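Side-chain contacts in C-domain type II peptide synthetase (Streptomyces globisporus, PDB 4ZNM), which belongs to the condensation-domain family of type II peptide synthetases, within the clan of CoA-dependent acyltransferases: residues 51-56 with 108-113; 57-62 with 178-183; 101-106 with 121-126; 381-384 with 389-392. All blocks are in the same frame, centred on the assembly; numbering follows the deposited sequence.

All four contacts lie within the condensation domain, around its six-stranded mixed sheet. Strand 47-55 feeds interaction 1 and leads directly into helix 60-73 of interaction 2, the two centres about 20 Å apart. Helix 110-125 serves interaction 1 at its start and interaction 3 near its end, with centres about 13 Å apart. Interaction 4, about 12 Å from interaction 1 between centres, is the hairpin whose strand 388-392 pairs with strand 47-55. Along the chain, interaction 3 is nested inside interaction 2, interactions 1 and 2 alternate, and interaction 4 comes last. Interactions 1 and 3 thus join helix 110-125 to the sheet, interaction 4 extends the sheet at its edge, and interaction 2 joins two helix ends.

Interaction 1. Residues 51-56 with 108-113; sequences AWRLTG and VDESER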
# COMPACT_ATOMS: atom_id res chain seq x y z
N ALA A 51 -0.80 12.09 -4.47
CA ALA A 51 -0.95 13.51 -4.77
C ALA A 51 -0.08 14.34 -3.87
O ALA A 51 0.04 14.05 -2.66
CB ALA A 51 -2.39 13.92 -4.61
N TRP A 52 0.49 15.39 -4.46
CA TRP A 52 1.35 16.35 -3.77
C TRP A 52 0.85 17.76 -4.01
O TRP A 52 0.55 18.12 -5.17
CB TRP A 52 2.77 16.21 -4.28
CG TRP A 52 3.46 14.99 -3.85
CD1 TRP A 52 4.32 14.88 -2.80
CD2 TRP A 52 3.37 13.70 -4.43
NE1 TRP A 52 4.77 13.61 -2.70
CE2 TRP A 52 4.20 12.85 -3.69
CE3 TRP A 52 2.65 13.18 -5.50
CZ2 TRP A 52 4.34 11.50 -3.98
CZ3 TRP A 52 2.79 11.84 -5.81
CH2 TRP A 52 3.64 11.01 -5.05
N ARG A 53 0.78 18.56 -2.96
CA ARG A 53 0.47 19.99 -3.09
C ARG A 53 1.77 20.72 -3.42
O ARG A 53 2.76 20.59 -2.66
CB ARG A 53 -0.14 20.51 -1.78
CG ARG A 53 -0.70 21.92 -1.82
CD ARG A 53 -2.03 22.01 -2.56
NE ARG A 53 -2.53 23.36 -2.47
CZ ARG A 53 -3.39 23.79 -1.56
NH1 ARG A 53 -3.71 25.07 -1.55
NH2 ARG A 53 -3.91 22.97 -0.66
N LEU A 54 1.78 21.47 -4.53
CA LEU A 54 2.98 22.21 -4.99
C LEU A 54 2.83 23.72 -4.83
O LEU A 54 1.86 24.28 -5.28
CB LEU A 54 3.28 21.93 -6.47
CG LEU A 54 3.39 20.47 -6.90
CD1 LEU A 54 3.71 20.39 -8.42
CD2 LEU A 54 4.44 19.78 -6.11
N THR A 55 3.80 24.34 -4.17
CA THR A 55 3.83 25.78 -3.96
C THR A 55 5.02 26.35 -4.73
O THR A 55 6.15 25.93 -4.50
CB THR A 55 3.97 26.14 -2.45
OG1 THR A 55 2.93 25.46 -1.72
CG2 THR A 55 3.87 27.66 -2.22
N GLY A 56 4.74 27.29 -5.63
CA GLY A 56 5.79 27.90 -6.43
C GLY A 56 5.40 27.86 -7.89
O GLY A 56 4.44 27.20 -8.26
N VAL A 108 -9.65 29.37 -6.54
CA VAL A 108 -10.69 29.35 -5.51
C VAL A 108 -10.09 29.43 -4.10
O VAL A 108 -8.88 29.34 -3.93
CB VAL A 108 -11.56 28.09 -5.66
CG1 VAL A 108 -12.38 28.16 -6.94
CG2 VAL A 108 -10.68 26.82 -5.63
N ASP A 109 -10.93 29.61 -3.09
CA ASP A 109 -10.46 29.80 -1.72
C ASP A 109 -9.87 28.49 -1.16
O ASP A 109 -10.10 27.40 -1.73
CB ASP A 109 -11.59 30.36 -0.83
CG ASP A 109 -12.76 29.40 -0.68
OD1 ASP A 109 -12.52 28.18 -0.50
OD2 ASP A 109 -13.92 29.86 -0.73
N GLU A 110 -9.10 28.57 -0.09
CA GLU A 110 -8.27 27.42 0.33
C GLU A 110 -9.07 26.14 0.55
O GLU A 110 -8.67 25.06 0.06
CB GLU A 110 -7.50 27.76 1.62
CG GLU A 110 -6.67 26.58 2.19
CD GLU A 110 -5.69 25.98 1.18
OE1 GLU A 110 -5.34 26.69 0.21
OE2 GLU A 110 -5.27 24.79 1.33
N SER A 111 -10.18 26.21 1.28
CA SER A 111 -10.94 24.98 1.54
C SER A 111 -11.43 24.36 0.22
O SER A 111 -11.49 23.13 0.06
CB SER A 111 -12.12 25.22 2.47
OG SER A 111 -13.07 26.09 1.90
N GLU A 112 -11.76 25.19 -0.75
CA GLU A 112 -12.22 24.64 -2.01
C GLU A 112 -11.05 23.98 -2.77
O GLU A 112 -11.27 23.03 -3.53
CB GLU A 112 -12.87 25.74 -2.85
CG GLU A 112 -13.52 25.24 -4.14
CD GLU A 112 -14.67 24.26 -3.88
OE1 GLU A 112 -15.26 24.29 -2.78
OE2 GLU A 112 -14.97 23.46 -4.79
N ARG A 113 -9.83 24.46 -2.55
CA ARG A 113 -8.61 23.87 -3.14
C ARG A 113 -8.28 22.45 -2.64
O ARG A 113 -7.90 21.58 -3.42
CB ARG A 113 -7.41 24.79 -2.90
CG ARG A 113 -7.50 26.07 -3.77
CD ARG A 113 -6.27 26.92 -3.78
NE ARG A 113 -6.59 28.24 -4.35
CZ ARG A 113 -5.69 29.09 -4.82
NH1 ARG A 113 -4.40 28.81 -4.74
NH2 ARG A 113 -6.09 30.24 -5.37
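Arg53 and Glu110 form an end-on, two-nitrogen salt bridge that ties strand 47-55, in the six-stranded mixed sheet of the condensation-domain fold, to the first turn of helix 110-125. Alternate residues of the strand serve different layers: Trp52 and Leu54 pack on helix 162-180, Ala51 and Arg53 on helix 110-125. Along 108-113, Val108 leads in and turns its carbonyl back toward Arg113. Asp109 is the N-cap: its OD1 accepts from Glu112 N at 3.1 Å, nearly along the C-O axis, and also from Ser111 OG at 3.2 Å, above the carboxylate plane. Glu110 follows, with CG anti to the backbone N (chi1 176°) and a bend at chi2 that turns the carboxylate to the Arg53 guanidinium. Arg53 NH1 gives a fairly straight bond (159°) to Glu110 OE1 at 2.9 Å, and Arg53 NH2 reaches Glu110 OE2 at 3.0 Å. Both oxygens use syn lone pairs, and the two flat groups are nearly coplanar, 10° apart, which fixes the rotation of the guanidinium. Arg53 NH1 is shared with Asp148, the stronger partner of this arginine, so Glu110 completes the pairing. Glu112 OE2 forms salt bridges with Arg115 and Arg116 of the same helix. Arg113 closes the segment: its CB lies over one face of the Arg53 guanidinium, and its CD is 3.9 Å from Arg53 NH1. The Arg113 guanidinium then leads away, and its NH1 meets Asp145 and the same Asp148 that holds Arg53. The chain is held in that course by Arg113 NE, which donates to Val108 O at only 2.6 Å.

Interaction 2. Residues 57-62 with 178-183; sequences GIDEET and ARRGNP. With NA (sodium ion), chain D.
Thr62 packs its methyl on Arg179 and Arg180, and Asp59 lies against Arg180, with no direct hydrogen bond between the segments. The methyl, CG2, is anti to the backbone N (chi1 -57° for OG1) and presses on Arg179 CB at 3.4 Å, with Arg180 CD beside it. Asp59 CB sits over one face of the Arg180 guanidinium, toward its rim, 3.7 Å from NH1. The opposite charges probably add a looser attraction, beyond salt-bridge range: the carboxylate lies nearly parallel to the guanidinium, 6° apart, with OD1 well out of the guanidinium plane. Arg179 instead forms a salt bridge with Asp69. One water supplies the polar link, donating to Thr62 OG1 and accepting from Arg180 NH1 in the guanidinium plane, 2.8 Å from each. Asp59 OD2 is gripped from opposite faces of its plane by Thr62 N at 3.1 Å and Thr62 OG1 at 2.6 Å. A sodium ion binds Asn182 OD1 at 2.4 Å and two waters, which donate to Arg180 O and Gly181 O. The arrangement sets two helix ends together: the N-cap of helix 60-73, made by Asp59, and the Schellman motif at Gly181 that closes helix 162-180.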
# COMPACT_ATOMS: atom_id res chain seq x y z
N GLY A 57 6.14 28.59 -8.71
CA GLY A 57 5.88 28.63 -10.13
C GLY A 57 6.28 27.32 -10.76
O GLY A 57 7.18 26.66 -10.27
N ILE A 58 5.58 26.93 -11.83
CA ILE A 58 5.85 25.68 -12.53
C ILE A 58 5.99 25.99 -14.00
O ILE A 58 5.13 26.67 -14.55
CB ILE A 58 4.73 24.65 -12.36
CG1 ILE A 58 4.61 24.21 -10.90
CG2 ILE A 58 4.96 23.44 -13.31
CD1 ILE A 58 3.34 23.41 -10.65
N ASP A 59 7.05 25.47 -14.62
CA ASP A 59 7.16 25.49 -16.09
C ASP A 59 6.71 24.12 -16.59
O ASP A 59 7.43 23.13 -16.44
CB ASP A 59 8.57 25.80 -16.56
CG ASP A 59 8.64 25.93 -18.08
OD1 ASP A 59 8.22 26.98 -18.58
OD2 ASP A 59 9.10 25.00 -18.76
N GLU A 60 5.52 24.06 -17.18
CA GLU A 60 4.88 22.79 -17.47
C GLU A 60 5.69 21.95 -18.44
O GLU A 60 5.82 20.74 -18.27
CB GLU A 60 3.50 23.06 -18.05
CG GLU A 60 2.51 23.62 -17.04
CD GLU A 60 1.25 24.22 -17.68
OE1 GLU A 60 0.95 23.95 -18.88
OE2 GLU A 60 0.56 25.02 -16.97
N GLU A 61 6.25 22.59 -19.44
CA GLU A 61 7.04 21.88 -20.44
C GLU A 61 8.26 21.21 -19.82
O GLU A 61 8.64 20.12 -20.21
CB GLU A 61 7.49 22.83 -21.55
CG GLU A 61 8.41 22.20 -22.57
CD GLU A 61 8.77 23.15 -23.70
OE1 GLU A 61 9.74 22.85 -24.43
OE2 GLU A 61 8.09 24.18 -23.85
N THR A 62 8.87 21.88 -18.84
CA THR A 62 10.05 21.32 -18.19
C THR A 62 9.64 20.20 -17.24
O THR A 62 10.36 19.23 -17.10
CB THR A 62 10.84 22.41 -17.44
OG1 THR A 62 11.19 23.43 -18.36
CG2 THR A 62 12.16 21.86 -16.82
N ALA A 178 16.75 20.73 -11.52
CA ALA A 178 18.05 20.84 -12.18
C ALA A 178 17.88 21.39 -13.61
O ALA A 178 18.65 22.24 -14.05
CB ALA A 178 18.76 19.51 -12.21
N ARG A 179 16.85 20.94 -14.32
CA ARG A 179 16.57 21.45 -15.67
C ARG A 179 16.30 22.93 -15.66
O ARG A 179 16.73 23.64 -16.57
CB ARG A 179 15.37 20.72 -16.28
CG ARG A 179 15.72 19.39 -16.86
CD ARG A 179 14.53 18.72 -17.51
NE ARG A 179 14.95 17.48 -18.14
CZ ARG A 179 15.44 17.41 -19.37
NH1 ARG A 179 15.53 18.49 -20.11
NH2 ARG A 179 15.81 16.24 -19.87
N ARG A 180 15.62 23.41 -14.62
CA ARG A 180 15.36 24.83 -14.46
C ARG A 180 16.61 25.60 -14.05
O ARG A 180 16.62 26.81 -14.06
CB ARG A 180 14.25 25.06 -13.40
CG ARG A 180 12.88 24.53 -13.75
CD ARG A 180 12.25 25.34 -14.87
NE ARG A 180 11.79 26.63 -14.38
CZ ARG A 180 11.54 27.69 -15.15
NH1 ARG A 180 11.73 27.64 -16.47
NH2 ARG A 180 11.12 28.80 -14.58
N GLY A 181 17.67 24.90 -13.66
CA GLY A 181 18.87 25.58 -13.22
C GLY A 181 18.82 26.09 -11.79
O GLY A 181 19.45 27.09 -11.46
N ASN A 182 18.07 25.39 -10.95
CA ASN A 182 17.89 25.75 -9.55
C ASN A 182 18.70 24.79 -8.73
O ASN A 182 18.87 23.64 -9.13
CB ASN A 182 16.42 25.68 -9.14
CG ASN A 182 15.55 26.64 -9.91
OD1 ASN A 182 15.99 27.72 -10.26
ND2 ASN A 182 14.30 26.25 -10.18
N PRO A 183 19.13 25.21 -7.54
CA PRO A 183 20.03 24.36 -6.76
C PRO A 183 19.32 23.19 -6.12
O PRO A 183 18.24 23.34 -5.51
CB PRO A 183 20.58 25.34 -5.72
CG PRO A 183 19.45 26.28 -5.48
CD PRO A 183 18.73 26.42 -6.80
NA NA D . 15.67 29.89 -11.13
O HOH W 1 12.83 25.68 -18.18
O HOH W 2 16.86 29.40 -13.22
O HOH W 3 18.02 29.91 -10.68

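Interaction 3. Residues 101-106 with 121-126; sequences EVRDLG and LNEVES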
# COMPACT_ATOMS: atom_id res chain seq x y z
N GLU A 101 -0.63 15.73 -18.46
CA GLU A 101 -1.93 16.37 -18.60
C GLU A 101 -2.03 17.51 -17.57
O GLU A 101 -1.66 17.32 -16.41
CB GLU A 101 -3.07 15.38 -18.41
CG GLU A 101 -4.43 16.07 -18.48
CD GLU A 101 -5.60 15.10 -18.18
OE1 GLU A 101 -5.33 13.90 -17.95
OE2 GLU A 101 -6.77 15.57 -18.19
N VAL A 102 -2.53 18.66 -18.00
CA VAL A 102 -2.72 19.80 -17.09
C VAL A 102 -4.18 20.23 -17.10
O VAL A 102 -4.81 20.28 -18.16
CB VAL A 102 -1.82 20.99 -17.45
CG1 VAL A 102 -1.92 22.09 -16.39
CG2 VAL A 102 -0.37 20.57 -17.57
N ARG A 103 -4.70 20.58 -15.93
CA ARG A 103 -6.04 21.09 -15.82
C ARG A 103 -6.03 22.38 -15.02
O ARG A 103 -5.26 22.53 -14.06
CB ARG A 103 -6.96 20.12 -15.15
CG ARG A 103 -7.01 18.81 -15.83
CD ARG A 103 -8.04 18.01 -15.19
NE ARG A 103 -7.94 16.66 -15.65
CZ ARG A 103 -8.80 15.72 -15.31
NH1 ARG A 103 -9.85 16.04 -14.55
NH2 ARG A 103 -8.60 14.48 -15.76
N ASP A 104 -6.91 23.28 -15.41
CA ASP A 104 -7.08 24.54 -14.69
C ASP A 104 -8.21 24.28 -13.67
O ASP A 104 -9.39 24.27 -14.03
CB ASP A 104 -7.41 25.67 -15.65
CG ASP A 104 -6.23 26.06 -16.59
OD1 ASP A 104 -5.04 25.84 -16.23
OD2 ASP A 104 -6.50 26.63 -17.69
N LEU A 105 -7.86 24.02 -12.42
CA LEU A 105 -8.87 23.70 -11.36
C LEU A 105 -9.62 24.93 -10.81
O LEU A 105 -10.69 24.80 -10.23
CB LEU A 105 -8.20 22.98 -10.20
CG LEU A 105 -7.56 21.62 -10.50
CD1 LEU A 105 -7.16 20.98 -9.17
CD2 LEU A 105 -8.51 20.70 -11.25
N GLY A 106 -9.06 26.11 -11.00
CA GLY A 106 -9.75 27.33 -10.66
C GLY A 106 -9.08 28.08 -9.54
O GLY A 106 -8.53 27.50 -8.62
N LEU A 121 -7.63 13.73 -7.32
CA LEU A 121 -6.98 12.46 -6.96
C LEU A 121 -7.95 11.27 -7.21
O LEU A 121 -7.59 10.26 -7.84
CB LEU A 121 -6.52 12.52 -5.49
CG LEU A 121 -5.91 11.25 -4.90
CD1 LEU A 121 -4.75 10.76 -5.73
CD2 LEU A 121 -5.45 11.50 -3.48
N ASN A 122 -9.19 11.41 -6.77
CA ASN A 122 -10.14 10.32 -6.87
C ASN A 122 -10.48 10.02 -8.31
O ASN A 122 -10.65 8.86 -8.69
CB ASN A 122 -11.42 10.65 -6.12
CG ASN A 122 -11.42 10.12 -4.72
OD1 ASN A 122 -10.35 9.88 -4.14
ND2 ASN A 122 -12.59 9.92 -4.16
N GLU A 123 -10.61 11.08 -9.10
CA GLU A 123 -10.95 10.91 -10.51
C GLU A 123 -9.83 10.16 -11.20
O GLU A 123 -10.07 9.22 -11.95
CB GLU A 123 -11.19 12.26 -11.20
CG GLU A 123 -11.57 12.06 -12.66
CD GLU A 123 -11.55 13.34 -13.45
OE1 GLU A 123 -11.71 14.42 -12.84
OE2 GLU A 123 -11.36 13.27 -14.69
N VAL A 124 -8.58 10.54 -10.94
CA VAL A 124 -7.46 9.85 -11.57
C VAL A 124 -7.47 8.38 -11.14
O VAL A 124 -7.31 7.50 -11.96
CB VAL A 124 -6.11 10.52 -11.25
CG1 VAL A 124 -4.93 9.63 -11.65
CG2 VAL A 124 -6.04 11.86 -11.94
N GLU A 125 -7.74 8.11 -9.86
CA GLU A 125 -7.79 6.72 -9.37
C GLU A 125 -8.87 5.90 -10.04
O GLU A 125 -8.77 4.68 -10.10
CB GLU A 125 -8.01 6.69 -7.85
CG GLU A 125 -7.87 5.32 -7.24
CD GLU A 125 -8.25 5.27 -5.75
OE1 GLU A 125 -8.38 4.12 -5.21
OE2 GLU A 125 -8.43 6.35 -5.14
N SER A 126 -9.94 6.54 -10.51
CA SER A 126 -10.96 5.78 -11.22
C SER A 126 -10.61 5.50 -12.68
O SER A 126 -11.36 4.79 -13.34
CB SER A 126 -12.30 6.50 -11.19
OG SER A 126 -12.25 7.63 -12.04
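Arg103 reaches across from strand 101-104 to Glu123 on helix 110-125 and grips its carboxylate end-on. Arg103 NH1 bonds Glu123 OE1 at 3.0 Å, and Arg103 NH2 bonds Glu123 OE2 at 3.2 Å; a weak further bond joins NH1 to OE2. Both oxygens lie close to the guanidinium plane, yet the carboxylate is rotated 51° against it. Glu123 OE1 is therefore met on its syn side but out of its plane, and OE2 from above, so the pairing is less regular than a flat, two-pronged bridge. An extended arginine chain from CG to NE, met head-on by an equally extended glutamate, spans the gap between the two backbones. Next outward comes Glu101, two residues earlier on the strand. Its OE2 takes Arg103 NE at 3.0 Å and, weakly, Arg103 NH2, so the guanidinium is held along a second edge. Farther out, Arg103 is placed by backbone bonds to Leu141 and Arg143 of the parallel strand 137-143, and its side chain rests on Val140. Val124, the neighbour of Glu123, packs on the same Val140, while Ser126 OG donates to Glu123 O at 2.7 Å. The contact thus braces strand and helix within a beta-alpha-beta crossover, 101-104, 110-125 and 137-143. Chemically, one arginine serves two carboxylates whose OE2 atoms, in Glu101 and Glu123, stand 6.2 Å apart; its positive charge probably offsets their mutual repulsion and favours the ionised form of both.

Interaction 4. Residues 381-384 with 389-392; sequences GPEQ and TYSK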
# COMPACT_ATOMS: atom_id res chain seq x y z
N GLY A 381 6.68 17.54 7.42
CA GLY A 381 6.47 18.85 6.84
C GLY A 381 6.65 18.89 5.34
O GLY A 381 6.80 17.87 4.66
N PRO A 382 6.58 20.10 4.80
CA PRO A 382 6.86 20.30 3.39
C PRO A 382 8.33 20.09 3.05
O PRO A 382 9.20 20.43 3.85
CB PRO A 382 6.44 21.76 3.16
CG PRO A 382 5.45 22.03 4.25
CD PRO A 382 5.97 21.29 5.42
N GLU A 383 8.59 19.56 1.86
CA GLU A 383 9.94 19.38 1.35
C GLU A 383 10.19 20.40 0.23
O GLU A 383 9.24 20.97 -0.28
CB GLU A 383 10.13 17.97 0.81
CG GLU A 383 9.43 16.91 1.64
CD GLU A 383 10.27 15.68 1.83
OE1 GLU A 383 11.31 15.80 2.51
OE2 GLU A 383 9.89 14.61 1.29
N GLN A 384 11.44 20.60 -0.14
CA GLN A 384 11.77 21.56 -1.18
C GLN A 384 12.72 20.99 -2.20
O GLN A 384 13.67 20.27 -1.86
CB GLN A 384 12.37 22.81 -0.54
CG GLN A 384 12.64 23.94 -1.53
CD GLN A 384 13.25 25.14 -0.87
OE1 GLN A 384 14.33 25.05 -0.27
NE2 GLN A 384 12.56 26.26 -0.96
N THR A 389 8.28 23.91 -3.42
CA THR A 389 7.93 23.20 -2.20
C THR A 389 6.83 22.15 -2.50
O THR A 389 5.90 22.43 -3.24
CB THR A 389 7.43 24.21 -1.14
OG1 THR A 389 8.51 25.07 -0.75
CG2 THR A 389 6.85 23.49 0.10
N TYR A 390 6.95 20.95 -1.96
CA TYR A 390 5.98 19.91 -2.22
C TYR A 390 5.69 19.14 -0.94
O TYR A 390 6.57 18.87 -0.13
CB TYR A 390 6.45 18.97 -3.35
CG TYR A 390 7.74 18.22 -3.11
CD1 TYR A 390 7.73 16.85 -2.81
CD2 TYR A 390 8.96 18.87 -3.22
CE1 TYR A 390 8.93 16.15 -2.61
CE2 TYR A 390 10.15 18.19 -3.02
CZ TYR A 390 10.13 16.84 -2.71
OH TYR A 390 11.32 16.17 -2.54
N SER A 391 4.42 18.80 -0.77
CA SER A 391 3.89 18.21 0.44
C SER A 391 2.93 17.11 0.05
O SER A 391 1.96 17.36 -0.65
CB SER A 391 3.20 19.31 1.25
OG SER A 391 3.19 19.03 2.62
N LYS A 392 3.19 15.89 0.49
CA LYS A 392 2.32 14.76 0.19
C LYS A 392 0.94 15.02 0.79
O LYS A 392 0.83 15.44 1.93
CB LYS A 392 2.94 13.47 0.74
CG LYS A 392 2.17 12.17 0.41
CD LYS A 392 2.39 11.77 -1.03
CE LYS A 392 1.44 10.70 -1.49
NZ LYS A 392 1.50 9.51 -0.67
O HOH W 4 5.35 15.64 2.47
O HOH W 5 11.02 14.02 -1.06
O HOH W 6 10.15 26.64 -2.66
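With CG between its backbone N and carbonyl carbon (chi1 61°), Tyr390 brings its ring against Glu383 CB, which rests over the ring face in a CH-pi contact, 3.9 Å from the Tyr390 ring centroid and 21° off the normal. Glu383, its CG anti to the carbonyl carbon (chi1 -38°) and its chain bent at chi2, carries its carboxylate toward the phenol, where one water is 2.7 Å from Glu383 OE2 and 2.6 Å from Tyr390 OH. The two residues also form the antiparallel hydrogen-bonded pair of this beta hairpin, Glu383 N to Tyr390 O at 2.9 Å and Tyr390 N to Glu383 O at 2.8 Å. Gln384 and Thr389, the adjacent non-hydrogen-bonded pair, project from the other face. A water links Gln384 NE2 and Thr389 OG1, 3.0 Å from each, and Thr389 CG2 packs against Pro382 CB at 3.5 Å. Strand 383-385 is an outermost strand of the six-stranded sheet. Its partner 388-392 continues inward to strand 47-55, whose Thr55 N and Arg53 N probably donate to Thr389 O and Ser391 O, while the Tyr390 side chain touches Trp52 and Leu54 of that strand and Arg170 and Leu173 of helix 162-180.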